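Local coordinates for protein probable thiol peroxidase (Chromobacterium violaceum, PDB 3KEB) that probably acts as a peroxidase of the redoxin family, with a thioredoxin-like fold, at residues G19-R23 / P138-L142; L28-L33 / F119-Y123; S47-K51 / A143-N147; E72-F76 / F161-D165; K84-V90 / N107-T113. All coordinates share one frame. Numbering follows the deposited sequence.

Interaction 1: residues G19-R23 / P138-L142; sequences GDFPR and PAIIL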
# COMPACT_ATOMS: atom_id res chain seq x y z
N GLY A 19 -12.53 -6.68 -14.28
CA GLY A 19 -11.57 -6.35 -15.33
C GLY A 19 -11.34 -7.53 -16.24
O GLY A 19 -11.81 -8.63 -15.98
N ASP A 20 -10.53 -7.33 -17.27
CA ASP A 20 -10.22 -8.36 -18.27
C ASP A 20 -8.87 -9.00 -17.93
O ASP A 20 -7.81 -8.42 -18.14
CB ASP A 20 -10.12 -7.72 -19.65
CG ASP A 20 -11.47 -7.21 -20.17
OD1 ASP A 20 -12.54 -7.65 -19.67
OD2 ASP A 20 -11.47 -6.38 -21.11
N PHE A 21 -8.93 -10.21 -17.47
CA PHE A 21 -7.73 -10.92 -17.03
C PHE A 21 -7.05 -11.46 -18.29
O PHE A 21 -7.75 -11.99 -19.19
CB PHE A 21 -8.15 -12.05 -16.11
CG PHE A 21 -6.98 -12.85 -15.55
CD1 PHE A 21 -6.09 -12.27 -14.73
CD2 PHE A 21 -6.85 -14.20 -15.83
CE1 PHE A 21 -5.05 -12.99 -14.21
CE2 PHE A 21 -5.82 -14.94 -15.32
CZ PHE A 21 -4.92 -14.33 -14.52
N PRO A 22 -5.73 -11.24 -18.44
CA PRO A 22 -5.04 -11.74 -19.65
C PRO A 22 -5.14 -13.24 -19.85
O PRO A 22 -5.15 -14.03 -18.87
CB PRO A 22 -3.59 -11.33 -19.45
CG PRO A 22 -3.67 -10.15 -18.53
CD PRO A 22 -4.79 -10.50 -17.57
N ARG A 23 -5.25 -13.62 -21.11
CA ARG A 23 -5.43 -15.02 -21.51
C ARG A 23 -4.29 -15.50 -22.38
O ARG A 23 -3.56 -14.69 -22.96
CB ARG A 23 -6.72 -15.18 -22.31
CG ARG A 23 -7.97 -14.98 -21.48
CD ARG A 23 -9.22 -15.41 -22.27
NE ARG A 23 -10.27 -14.42 -22.11
CZ ARG A 23 -11.33 -14.34 -22.90
NH1 ARG A 23 -11.50 -15.20 -23.89
NH2 ARG A 23 -12.23 -13.39 -22.69
N PRO A 138 -5.57 -12.51 -6.08
CA PRO A 138 -4.41 -13.33 -6.39
C PRO A 138 -4.50 -14.09 -7.74
O PRO A 138 -5.54 -14.65 -8.09
CB PRO A 138 -4.34 -14.31 -5.21
CG PRO A 138 -5.72 -14.34 -4.72
CD PRO A 138 -6.16 -12.92 -4.81
N ALA A 139 -3.42 -14.00 -8.53
CA ALA A 139 -3.37 -14.51 -9.89
C ALA A 139 -1.93 -14.79 -10.31
O ALA A 139 -0.94 -14.38 -9.65
CB ALA A 139 -4.07 -13.53 -10.88
N ILE A 140 -1.81 -15.63 -11.32
CA ILE A 140 -0.50 -15.97 -11.83
C ILE A 140 -0.56 -15.93 -13.30
O ILE A 140 -1.55 -16.35 -13.89
CB ILE A 140 -0.00 -17.37 -11.35
CG1 ILE A 140 1.43 -17.62 -11.82
CG2 ILE A 140 -0.93 -18.55 -11.80
CD1 ILE A 140 2.12 -18.79 -10.97
N ILE A 141 0.51 -15.41 -13.90
CA ILE A 141 0.61 -15.34 -15.37
C ILE A 141 2.01 -15.65 -15.82
O ILE A 141 2.96 -15.00 -15.41
CB ILE A 141 0.30 -13.92 -15.88
CG1 ILE A 141 -1.06 -13.44 -15.43
CG2 ILE A 141 0.41 -13.84 -17.45
CD1 ILE A 141 -1.34 -11.96 -15.75
N LEU A 142 2.13 -16.68 -16.64
CA LEU A 142 3.39 -17.06 -17.27
C LEU A 142 3.41 -16.43 -18.66
O LEU A 142 2.52 -16.68 -19.50
CB LEU A 142 3.48 -18.58 -17.43
CG LEU A 142 4.64 -19.14 -18.24
CD1 LEU A 142 5.98 -18.89 -17.53
CD2 LEU A 142 4.35 -20.64 -18.58
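The F21 ring reaches from an irregular loop onto strand 139-142 and overlaps the side chains of A139 and I141, two residues apart and both with CA-to-CB bonds directed toward the loop. F21 CE1 lies 3.5 Å from A139 CB, and F21 CZ lies 4.1 Å from I141 CG1. The same CZ comes within 4.0 Å of I140 O, which sits near the ring plane at its edge, while the I140 side chain leaves the other way, toward I167 of helix 164-177. P22 follows as a second apolar contact, its CG 4.1 Å from I141 CD1. No hydrogen bond joins the segments: the nearest CA atoms are still 7.9 Å apart (P22 to I141), and only 166 Å² is buried, so the F21 and P22 side chains span the gap. P22 O instead hydrogen-bonds S152 OG on the adjacent strand 149-154, which F21 also touches. The geometry is that of an N-terminal loop covering one face of the central sheet in a thioredoxin-like fold, opposite the face packed by helix 164-177.

Interaction 2: residues L28-L33 / F119-Y123; sequences LPSFML and FHKRY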
# COMPACT_ATOMS: atom_id res chain seq x y z
N LEU A 28 0.95 -9.13 -22.83
CA LEU A 28 0.70 -8.48 -21.53
C LEU A 28 0.32 -7.03 -21.69
O LEU A 28 0.93 -6.26 -22.52
CB LEU A 28 1.90 -8.59 -20.60
CG LEU A 28 2.36 -9.96 -20.09
CD1 LEU A 28 3.76 -9.89 -19.55
CD2 LEU A 28 1.38 -10.54 -19.05
N PRO A 29 -0.70 -6.60 -20.92
CA PRO A 29 -0.95 -5.14 -20.86
C PRO A 29 0.22 -4.40 -20.26
O PRO A 29 0.89 -4.92 -19.37
CB PRO A 29 -2.20 -5.02 -19.94
CG PRO A 29 -2.92 -6.31 -20.13
CD PRO A 29 -1.73 -7.34 -20.20
N SER A 30 0.46 -3.18 -20.75
CA SER A 30 1.51 -2.36 -20.23
C SER A 30 1.18 -2.02 -18.80
O SER A 30 0.03 -2.06 -18.38
CB SER A 30 1.67 -1.09 -21.06
OG SER A 30 0.49 -0.32 -20.93
N PHE A 31 2.21 -1.76 -18.02
CA PHE A 31 2.00 -1.26 -16.67
C PHE A 31 3.06 -0.20 -16.33
O PHE A 31 4.15 -0.18 -16.93
CB PHE A 31 1.93 -2.42 -15.64
CG PHE A 31 3.15 -3.30 -15.53
CD1 PHE A 31 3.06 -4.66 -15.87
CD2 PHE A 31 4.35 -2.84 -14.99
CE1 PHE A 31 4.14 -5.50 -15.73
CE2 PHE A 31 5.49 -3.68 -14.87
CZ PHE A 31 5.38 -5.01 -15.21
N MSE A 32 2.70 0.66 -15.38
CA MSE A 32 3.60 1.67 -14.80
C MSE A 32 3.50 1.51 -13.30
O MSE A 32 2.56 2.03 -12.71
CB MSE A 32 3.09 3.07 -15.14
CG MSE A 32 3.15 3.42 -16.61
SE MSE A 32 2.41 5.20 -17.05
CE MSE A 32 0.76 5.19 -15.97
N LEU A 33 4.42 0.76 -12.69
CA LEU A 33 4.37 0.45 -11.28
C LEU A 33 5.59 1.05 -10.59
O LEU A 33 6.37 1.74 -11.24
CB LEU A 33 4.34 -1.09 -11.08
CG LEU A 33 3.06 -1.71 -11.67
CD1 LEU A 33 3.14 -3.22 -11.59
CD2 LEU A 33 1.81 -1.19 -10.95
N PHE A 119 -3.84 -0.29 -12.82
CA PHE A 119 -3.28 -1.61 -13.07
C PHE A 119 -4.35 -2.68 -12.76
O PHE A 119 -4.54 -3.62 -13.54
CB PHE A 119 -2.11 -1.86 -12.11
CG PHE A 119 -1.66 -3.27 -12.10
CD1 PHE A 119 -0.79 -3.74 -13.09
CD2 PHE A 119 -2.11 -4.16 -11.16
CE1 PHE A 119 -0.40 -5.04 -13.11
CE2 PHE A 119 -1.75 -5.44 -11.19
CZ PHE A 119 -0.87 -5.90 -12.18
N HIS A 120 -5.01 -2.57 -11.62
CA HIS A 120 -5.95 -3.62 -11.20
C HIS A 120 -7.03 -3.92 -12.26
O HIS A 120 -7.26 -5.06 -12.60
CB HIS A 120 -6.68 -3.27 -9.90
CG HIS A 120 -5.82 -3.02 -8.69
ND1 HIS A 120 -4.70 -2.22 -8.68
CD2 HIS A 120 -6.03 -3.37 -7.40
CE1 HIS A 120 -4.19 -2.19 -7.45
NE2 HIS A 120 -5.01 -2.86 -6.66
N LYS A 121 -7.69 -2.92 -12.81
CA LYS A 121 -8.72 -3.22 -13.75
C LYS A 121 -8.11 -3.76 -15.04
O LYS A 121 -8.63 -4.71 -15.63
CB LYS A 121 -9.57 -2.00 -14.01
CG LYS A 121 -10.79 -2.31 -14.88
CD LYS A 121 -11.97 -1.37 -14.53
CE LYS A 121 -13.20 -1.73 -15.37
NZ LYS A 121 -14.28 -0.69 -15.26
N ARG A 122 -6.97 -3.19 -15.45
CA ARG A 122 -6.32 -3.53 -16.70
C ARG A 122 -5.82 -4.98 -16.72
O ARG A 122 -5.67 -5.55 -17.78
CB ARG A 122 -5.13 -2.55 -17.00
CG ARG A 122 -5.58 -1.09 -17.44
CD ARG A 122 -4.42 -0.01 -17.60
NE ARG A 122 -3.23 -0.45 -18.33
CZ ARG A 122 -3.16 -0.68 -19.65
NH1 ARG A 122 -4.21 -0.48 -20.45
NH2 ARG A 122 -2.02 -1.09 -20.17
N TYR A 123 -5.53 -5.55 -15.53
CA TYR A 123 -5.06 -6.94 -15.38
C TYR A 123 -6.16 -7.87 -14.85
O TYR A 123 -5.92 -9.05 -14.62
CB TYR A 123 -3.83 -7.02 -14.48
CG TYR A 123 -2.53 -6.97 -15.29
CD1 TYR A 123 -2.13 -5.81 -15.90
CD2 TYR A 123 -1.75 -8.11 -15.49
CE1 TYR A 123 -0.99 -5.74 -16.67
CE2 TYR A 123 -0.57 -8.04 -16.23
CZ TYR A 123 -0.20 -6.87 -16.83
OH TYR A 123 0.94 -6.79 -17.60
O HOH W 1 -1.48 -2.12 -22.88
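F119 and Y123, one helical turn apart, supply the apolar centre. F31 CB meets F119 CD1 at 4.0 Å, and L33 CD2 lies 4.1 Å from F119 CB; L33 and F119 both also touch I88 of strand 84-89. The Y123 ring continues this layer: L28 CD2 is 4.2 Å from Y123 CE2, and P29 CD stands 4.2 Å from the ring centroid, 29° off the normal, a CH-pi contact over the face. Farther out, the phenol ends in a short hydrogen bond, Y123 OH to P29 O at 2.6 Å, and F31 CD1 approaches that hydroxyl at 3.5 Å. At the solvent-exposed edge R122 NH2 donates to S30 O (2.9 Å, 161°). A water accepts from both R122 NH2 (2.9 Å) and S30 N (3.1 Å), joining two donors that cannot bond each other. Thus the end of helix 119-122 holds the approach to strand 32-35 through consecutive backbone carbonyls, P29 O and S30 O: apolar contacts and R122 bury it, and the two bonds probably position the loop.

Interaction 3: residues S47-K51 / A143-N147; sequences SHTPK and ADAAN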
# COMPACT_ATOMS: atom_id res chain seq x y z
N SER A 47 13.20 -6.62 -19.71
CA SER A 47 13.32 -6.99 -21.11
C SER A 47 14.18 -8.26 -21.27
O SER A 47 15.00 -8.65 -20.40
CB SER A 47 13.81 -5.82 -21.96
OG SER A 47 15.03 -5.36 -21.42
N HIS A 48 13.88 -8.94 -22.37
CA HIS A 48 14.55 -10.16 -22.78
C HIS A 48 14.56 -11.25 -21.70
O HIS A 48 15.57 -11.93 -21.51
CB HIS A 48 15.97 -9.83 -23.26
CG HIS A 48 15.99 -8.83 -24.39
ND1 HIS A 48 16.33 -7.50 -24.20
CD2 HIS A 48 15.70 -8.96 -25.70
CE1 HIS A 48 16.28 -6.87 -25.37
NE2 HIS A 48 15.90 -7.73 -26.29
N THR A 49 13.45 -11.41 -21.00
CA THR A 49 13.31 -12.55 -20.12
C THR A 49 11.89 -13.03 -20.05
O THR A 49 10.94 -12.22 -20.06
CB THR A 49 13.83 -12.27 -18.65
OG1 THR A 49 13.72 -13.48 -17.89
CG2 THR A 49 13.02 -11.18 -17.96
N PRO A 50 11.71 -14.35 -19.98
CA PRO A 50 10.39 -14.83 -19.67
C PRO A 50 10.11 -14.50 -18.22
O PRO A 50 11.04 -14.26 -17.46
CB PRO A 50 10.47 -16.34 -19.88
CG PRO A 50 11.92 -16.67 -20.01
CD PRO A 50 12.68 -15.43 -20.23
N LYS A 51 8.85 -14.46 -17.88
CA LYS A 51 8.45 -14.13 -16.51
C LYS A 51 7.22 -14.74 -16.03
O LYS A 51 6.37 -15.16 -16.78
CB LYS A 51 8.35 -12.65 -16.34
CG LYS A 51 7.53 -11.93 -17.32
CD LYS A 51 8.44 -10.86 -17.71
CE LYS A 51 8.01 -10.08 -18.83
NZ LYS A 51 9.29 -9.70 -19.66
N ALA A 143 4.48 -15.65 -18.90
CA ALA A 143 4.69 -14.96 -20.20
C ALA A 143 6.11 -15.20 -20.68
O ALA A 143 7.05 -15.34 -19.86
CB ALA A 143 4.43 -13.45 -20.10
N ASP A 144 6.27 -15.32 -21.98
CA ASP A 144 7.60 -15.46 -22.56
C ASP A 144 8.34 -14.12 -22.67
O ASP A 144 7.84 -13.08 -22.24
CB ASP A 144 7.53 -16.21 -23.88
CG ASP A 144 6.72 -15.51 -24.94
OD1 ASP A 144 6.61 -14.27 -24.92
OD2 ASP A 144 6.22 -16.26 -25.83
N ALA A 145 9.51 -14.13 -23.30
CA ALA A 145 10.32 -12.93 -23.36
C ALA A 145 9.71 -11.88 -24.30
O ALA A 145 10.02 -10.69 -24.16
CB ALA A 145 11.74 -13.26 -23.78
N ALA A 146 8.79 -12.31 -25.19
CA ALA A 146 8.01 -11.39 -26.02
C ALA A 146 6.76 -10.83 -25.31
O ALA A 146 5.94 -10.12 -25.93
CB ALA A 146 7.58 -12.14 -27.35
N ASN A 147 6.60 -11.17 -24.05
CA ASN A 147 5.43 -10.83 -23.22
C ASN A 147 4.12 -11.40 -23.73
O ASN A 147 3.06 -10.88 -23.46
CB ASN A 147 5.35 -9.32 -22.96
CG ASN A 147 6.57 -8.81 -22.22
OD1 ASN A 147 7.11 -9.50 -21.28
ND2 ASN A 147 7.07 -7.68 -22.65
O HOH W 2 11.20 -9.61 -22.16
O HOH W 3 9.59 -6.83 -21.37
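Two backbone hydrogen bonds pair K51 with A143: K51 N to A143 O at 2.8 Å (168°) and A143 N to K51 O at 2.9 Å (175°). They define an antiparallel, hydrogen-bonded bridge, CA atoms 5.3 Å apart, where strands 51-55 and 139-143 of the central thioredoxin-like sheet meet. Just beyond it the chain reverses in a type I beta turn from D144 to N147, closed by N147 N to D144 O at 2.9 Å. The K51 ammonium folds back over its own segment, giving NZ to T49 O at 3.0 Å, and also hydrogen-bonds F46 O. One water accepts from T49 N (3.1 Å) and donates to A145 O (2.6 Å), linking loop and turn. D144 OD2 turns elsewhere, to H150 NE2. Beside the bridge P50 CA lies 3.4 Å from A143 O, and apolar side chains meet where P50 CD is 4.3 Å from A145 CB. Farther along, A145 CA makes a C-H...O contact with T49 O at 3.4 Å, with an angle of 159° at the hydrogen.

Interaction 4: residues E72-F76 / F161-D165; sequences ETRRF and FFDFD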
# COMPACT_ATOMS: atom_id res chain seq x y z
N GLU A 72 5.58 -21.15 -2.06
CA GLU A 72 5.31 -22.31 -2.93
C GLU A 72 5.72 -21.97 -4.38
O GLU A 72 6.18 -22.81 -5.14
CB GLU A 72 3.82 -22.69 -2.84
CG GLU A 72 3.49 -23.19 -1.46
CD GLU A 72 4.32 -24.37 -1.09
OE1 GLU A 72 4.15 -25.39 -1.78
OE2 GLU A 72 5.17 -24.27 -0.16
N THR A 73 5.53 -20.73 -4.74
CA THR A 73 5.87 -20.24 -6.08
C THR A 73 7.42 -20.21 -6.22
O THR A 73 7.93 -20.62 -7.25
CB THR A 73 5.32 -18.82 -6.33
OG1 THR A 73 3.90 -18.78 -6.18
CG2 THR A 73 5.65 -18.34 -7.78
N ARG A 74 8.13 -19.72 -5.21
CA ARG A 74 9.61 -19.77 -5.20
C ARG A 74 10.10 -21.20 -5.32
O ARG A 74 11.03 -21.50 -6.10
CB ARG A 74 10.19 -19.14 -3.92
CG ARG A 74 9.90 -17.66 -3.84
CD ARG A 74 10.55 -16.94 -2.62
NE ARG A 74 9.95 -17.24 -1.31
CZ ARG A 74 10.57 -17.92 -0.35
NH1 ARG A 74 9.95 -18.14 0.80
NH2 ARG A 74 11.80 -18.41 -0.55
N ARG A 75 9.49 -22.12 -4.56
CA ARG A 75 9.87 -23.50 -4.62
C ARG A 75 9.64 -24.12 -6.02
O ARG A 75 10.51 -24.85 -6.55
CB ARG A 75 9.18 -24.36 -3.55
CG ARG A 75 9.79 -24.12 -2.15
CD ARG A 75 8.90 -24.67 -1.07
NE ARG A 75 9.46 -24.50 0.28
CZ ARG A 75 8.94 -25.09 1.36
NH1 ARG A 75 7.89 -25.90 1.23
NH2 ARG A 75 9.49 -24.90 2.55
N PHE A 76 8.50 -23.82 -6.63
CA PHE A 76 8.23 -24.27 -7.99
C PHE A 76 9.36 -23.83 -8.91
O PHE A 76 9.84 -24.61 -9.73
CB PHE A 76 6.96 -23.61 -8.48
CG PHE A 76 6.72 -23.80 -9.91
CD1 PHE A 76 6.45 -25.08 -10.41
CD2 PHE A 76 6.74 -22.72 -10.76
CE1 PHE A 76 6.22 -25.25 -11.76
CE2 PHE A 76 6.51 -22.90 -12.13
CZ PHE A 76 6.22 -24.16 -12.60
N PHE A 161 -3.45 -22.68 -3.63
CA PHE A 161 -2.25 -22.47 -4.42
C PHE A 161 -2.54 -22.51 -5.91
O PHE A 161 -3.49 -23.14 -6.38
CB PHE A 161 -1.12 -23.48 -4.08
CG PHE A 161 -0.67 -23.49 -2.63
CD1 PHE A 161 -0.68 -22.35 -1.86
CD2 PHE A 161 -0.27 -24.67 -2.04
CE1 PHE A 161 -0.30 -22.38 -0.54
CE2 PHE A 161 0.13 -24.70 -0.73
CZ PHE A 161 0.11 -23.54 0.02
N PHE A 162 -1.69 -21.85 -6.69
CA PHE A 162 -1.75 -21.95 -8.14
C PHE A 162 -1.56 -23.39 -8.62
O PHE A 162 -0.98 -24.22 -7.91
CB PHE A 162 -0.64 -21.07 -8.75
CG PHE A 162 -0.70 -19.63 -8.33
CD1 PHE A 162 -1.84 -18.86 -8.58
CD2 PHE A 162 0.41 -19.04 -7.71
CE1 PHE A 162 -1.91 -17.54 -8.18
CE2 PHE A 162 0.35 -17.69 -7.36
CZ PHE A 162 -0.80 -16.96 -7.58
N ASP A 163 -1.99 -23.69 -9.84
CA ASP A 163 -1.89 -25.01 -10.44
C ASP A 163 -0.50 -25.17 -11.07
O ASP A 163 -0.33 -25.11 -12.30
CB ASP A 163 -2.96 -25.20 -11.50
CG ASP A 163 -3.09 -26.65 -11.97
OD1 ASP A 163 -2.23 -27.46 -11.67
OD2 ASP A 163 -4.09 -26.95 -12.67
N PHE A 164 0.49 -25.36 -10.18
CA PHE A 164 1.84 -25.43 -10.59
C PHE A 164 2.06 -26.64 -11.50
O PHE A 164 2.82 -26.55 -12.45
CB PHE A 164 2.78 -25.50 -9.39
CG PHE A 164 2.80 -24.26 -8.55
CD1 PHE A 164 3.20 -23.04 -9.08
CD2 PHE A 164 2.38 -24.31 -7.23
CE1 PHE A 164 3.19 -21.87 -8.30
CE2 PHE A 164 2.39 -23.17 -6.45
CZ PHE A 164 2.77 -21.96 -6.97
N ASP A 165 1.39 -27.76 -11.22
CA ASP A 165 1.50 -28.92 -12.12
C ASP A 165 1.13 -28.58 -13.57
O ASP A 165 1.79 -29.04 -14.52
CB ASP A 165 0.67 -30.09 -11.64
CG ASP A 165 1.28 -30.78 -10.42
OD1 ASP A 165 2.49 -30.54 -10.12
OD2 ASP A 165 0.53 -31.52 -9.75
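Unusually, a methylene of an acidic side chain sits over the face of an aromatic ring: E72 CG is 3.8 Å from the centroid of F161 and 15° off the ring normal, a well-centred CH-pi contact. The carboxylate points elsewhere, E72 OE2 lying 3.5 Å from R75 NH1. That oxygen is well out of the guanidinium plane, so this salt bridge is one of charge alone. F164, with 104 Å² covered by 72-76, is the largest contributor. F76 CB stands 4.3 Å from the F164 centroid, 26° off its normal, as a second CH-pi contact. The F76 and F164 rings themselves are near parallel, with planes at 26°, but centroids 5.2 Å apart mean that they are slid apart and barely overlap; their closest atoms are F76 CG and F164 CD1 at 3.7 Å. On the F162 side, T73 OG1 approaches F164 CZ at 3.5 Å and F162 CD2 at 3.8 Å, near both ring planes, while its hydrogen bond goes to L69 O in its own helix. No hydrogen bond crosses the interface. D163, the N-cap residue, begins helix 164-177 by accepting from A166 N at OD1. The start of that helix therefore packs beside helix 67-77, where F76 also touches I167 and L171, while T73 and F162 both reach V54 on strand 51-55 of the central sheet.

Interaction 5: residues K84-V90 / N107-T113; sequences KLIVITV and NIALLST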
# COMPACT_ATOMS: atom_id res chain seq x y z
N LYS A 84 11.74 -15.05 -14.58
CA LYS A 84 11.78 -13.90 -13.67
C LYS A 84 10.45 -13.79 -12.91
O LYS A 84 9.39 -13.55 -13.53
CB LYS A 84 12.07 -12.60 -14.43
CG LYS A 84 12.05 -11.34 -13.62
CD LYS A 84 13.17 -11.32 -12.55
CE LYS A 84 13.19 -10.06 -11.69
NZ LYS A 84 14.41 -10.10 -10.82
N LEU A 85 10.52 -13.92 -11.60
CA LEU A 85 9.35 -13.81 -10.72
C LEU A 85 9.13 -12.34 -10.41
O LEU A 85 10.05 -11.64 -9.87
CB LEU A 85 9.58 -14.60 -9.43
CG LEU A 85 8.39 -14.58 -8.44
CD1 LEU A 85 7.07 -14.98 -9.15
CD2 LEU A 85 8.62 -15.42 -7.26
N ILE A 86 7.95 -11.85 -10.80
CA ILE A 86 7.51 -10.46 -10.60
C ILE A 86 6.22 -10.49 -9.72
O ILE A 86 5.16 -10.96 -10.15
CB ILE A 86 7.19 -9.73 -11.92
CG1 ILE A 86 8.45 -9.73 -12.83
CG2 ILE A 86 6.75 -8.31 -11.63
CD1 ILE A 86 8.16 -9.26 -14.27
N VAL A 87 6.36 -10.03 -8.48
CA VAL A 87 5.26 -9.99 -7.51
C VAL A 87 4.70 -8.58 -7.51
O VAL A 87 5.45 -7.60 -7.39
CB VAL A 87 5.74 -10.38 -6.11
CG1 VAL A 87 4.65 -10.15 -5.04
CG2 VAL A 87 6.22 -11.85 -6.09
N ILE A 88 3.37 -8.46 -7.64
CA ILE A 88 2.69 -7.19 -7.68
C ILE A 88 1.63 -7.19 -6.58
O ILE A 88 0.84 -8.16 -6.47
CB ILE A 88 2.03 -6.90 -9.05
CG1 ILE A 88 3.11 -6.98 -10.15
CG2 ILE A 88 1.29 -5.51 -9.03
CD1 ILE A 88 2.58 -6.89 -11.59
N THR A 89 1.61 -6.11 -5.78
CA THR A 89 0.60 -5.97 -4.77
C THR A 89 0.25 -4.52 -4.50
O THR A 89 0.89 -3.60 -5.01
CB THR A 89 0.99 -6.59 -3.39
OG1 THR A 89 1.88 -5.72 -2.72
CG2 THR A 89 1.70 -7.98 -3.48
N VAL A 90 -0.71 -4.33 -3.62
CA VAL A 90 -1.13 -3.02 -3.17
C VAL A 90 -0.28 -2.44 -2.06
O VAL A 90 -0.47 -1.28 -1.66
CB VAL A 90 -2.65 -3.03 -2.72
CG1 VAL A 90 -2.83 -3.51 -1.27
CG2 VAL A 90 -3.25 -1.66 -2.93
N ASN A 107 16.25 -12.20 -6.07
CA ASN A 107 15.87 -12.02 -7.47
C ASN A 107 14.40 -11.87 -7.78
O ASN A 107 13.99 -12.03 -8.95
CB ASN A 107 16.37 -13.20 -8.32
CG ASN A 107 17.80 -13.03 -8.71
OD1 ASN A 107 18.18 -11.93 -9.10
ND2 ASN A 107 18.60 -14.08 -8.55
N ILE A 108 13.58 -11.63 -6.77
CA ILE A 108 12.16 -11.45 -7.00
C ILE A 108 11.97 -9.97 -7.06
O ILE A 108 12.46 -9.22 -6.19
CB ILE A 108 11.33 -12.04 -5.85
CG1 ILE A 108 11.55 -13.55 -5.80
CG2 ILE A 108 9.85 -11.70 -5.99
CD1 ILE A 108 11.00 -14.23 -4.53
N ALA A 109 11.28 -9.51 -8.10
CA ALA A 109 10.87 -8.13 -8.18
C ALA A 109 9.63 -8.00 -7.32
O ALA A 109 8.76 -8.86 -7.35
CB ALA A 109 10.57 -7.75 -9.60
N LEU A 110 9.55 -6.87 -6.59
CA LEU A 110 8.41 -6.51 -5.75
C LEU A 110 7.89 -5.15 -6.18
O LEU A 110 8.61 -4.12 -6.04
CB LEU A 110 8.91 -6.48 -4.29
CG LEU A 110 9.44 -7.79 -3.72
CD1 LEU A 110 10.07 -7.56 -2.37
CD2 LEU A 110 8.29 -8.83 -3.57
N LEU A 111 6.69 -5.14 -6.74
CA LEU A 111 6.11 -3.95 -7.34
C LEU A 111 4.82 -3.60 -6.65
O LEU A 111 4.00 -4.48 -6.38
CB LEU A 111 5.83 -4.17 -8.82
CG LEU A 111 7.00 -4.76 -9.63
CD1 LEU A 111 6.60 -4.75 -11.13
CD2 LEU A 111 8.33 -4.00 -9.42
N SER A 112 4.63 -2.30 -6.46
CA SER A 112 3.49 -1.73 -5.80
C SER A 112 2.62 -1.02 -6.82
O SER A 112 3.13 -0.38 -7.79
CB SER A 112 3.96 -0.70 -4.79
OG SER A 112 2.89 0.08 -4.34
N THR A 113 1.32 -1.11 -6.61
CA THR A 113 0.37 -0.44 -7.47
C THR A 113 0.08 0.98 -7.02
O THR A 113 -0.85 1.64 -7.57
CB THR A 113 -0.93 -1.18 -7.56
OG1 THR A 113 -1.53 -1.28 -6.27
CG2 THR A 113 -0.71 -2.63 -8.10
O HOH W 4 13.03 -14.43 -10.09
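This is a parallel strand pairing inside the central sheet, formed by a beta-alpha-beta unit in which helix 93-103 connects strand 84-89 to strand 109-112. The short axes approach to 4.8 Å and their directions differ by 24°. Five backbone hydrogen bonds alternate between the strands: A109 N to L85 O (3.0 Å), V87 N to A109 O (2.9 Å), L111 N to V87 O (2.8 Å), T89 N to L111 O (3.0 Å) and T113 N to T89 O (3.0 Å). Bridges from I86-A109 to T89-S112 keep one register, with CA separations of 4.7 to 5.2 Å. I86, I88, A109 and L111 share one face, where I86 CG2 meets L111 CD1 at 3.6 Å and L33 of the neighbouring strand 32-35 packs against I88 and L111. V87, T89, L110 and S112 occupy the other, with V87 CB 3.9 Å from L110 CD2; helices 67-77 and 93-103 lie against that side. At the starting end, K84 NZ donates to N107 O at 2.7 Å, and a water accepts from L85 N (3.0 Å) and donates to N107 O (2.8 Å). Beyond the opposite end, V90 packs on S92 of the second subunit. The chemistry divides: main-chain hydrogen bonds fix the register, one face is apolar, the other adds T89 and S112 hydroxyls bonded to D91, and a lysine and a water tie down the more exposed beginning.

From the N terminus, the 19-23 loop opens interaction 1, which closes only at strand 139-143 and encloses both interaction 2 and interaction 5. Interaction 2 begins at 28-33, closes at helix 119-122 and in turn contains interaction 5. Interaction 3, from 47-51 to 143-147, crosses interactions 1 and 2, and interaction 4, from 72-76 to 161-165, crosses interactions 1, 2 and 3. The short beta-alpha-beta closure of interaction 5 lies within all four spans. Interactions 1 and 2 join at F21 and Y123; L28 N and N147 O link interactions 2 and 3. On the side of the sheet away from the 19-23 loop, I140 and F162 connect interaction 1 to interaction 4.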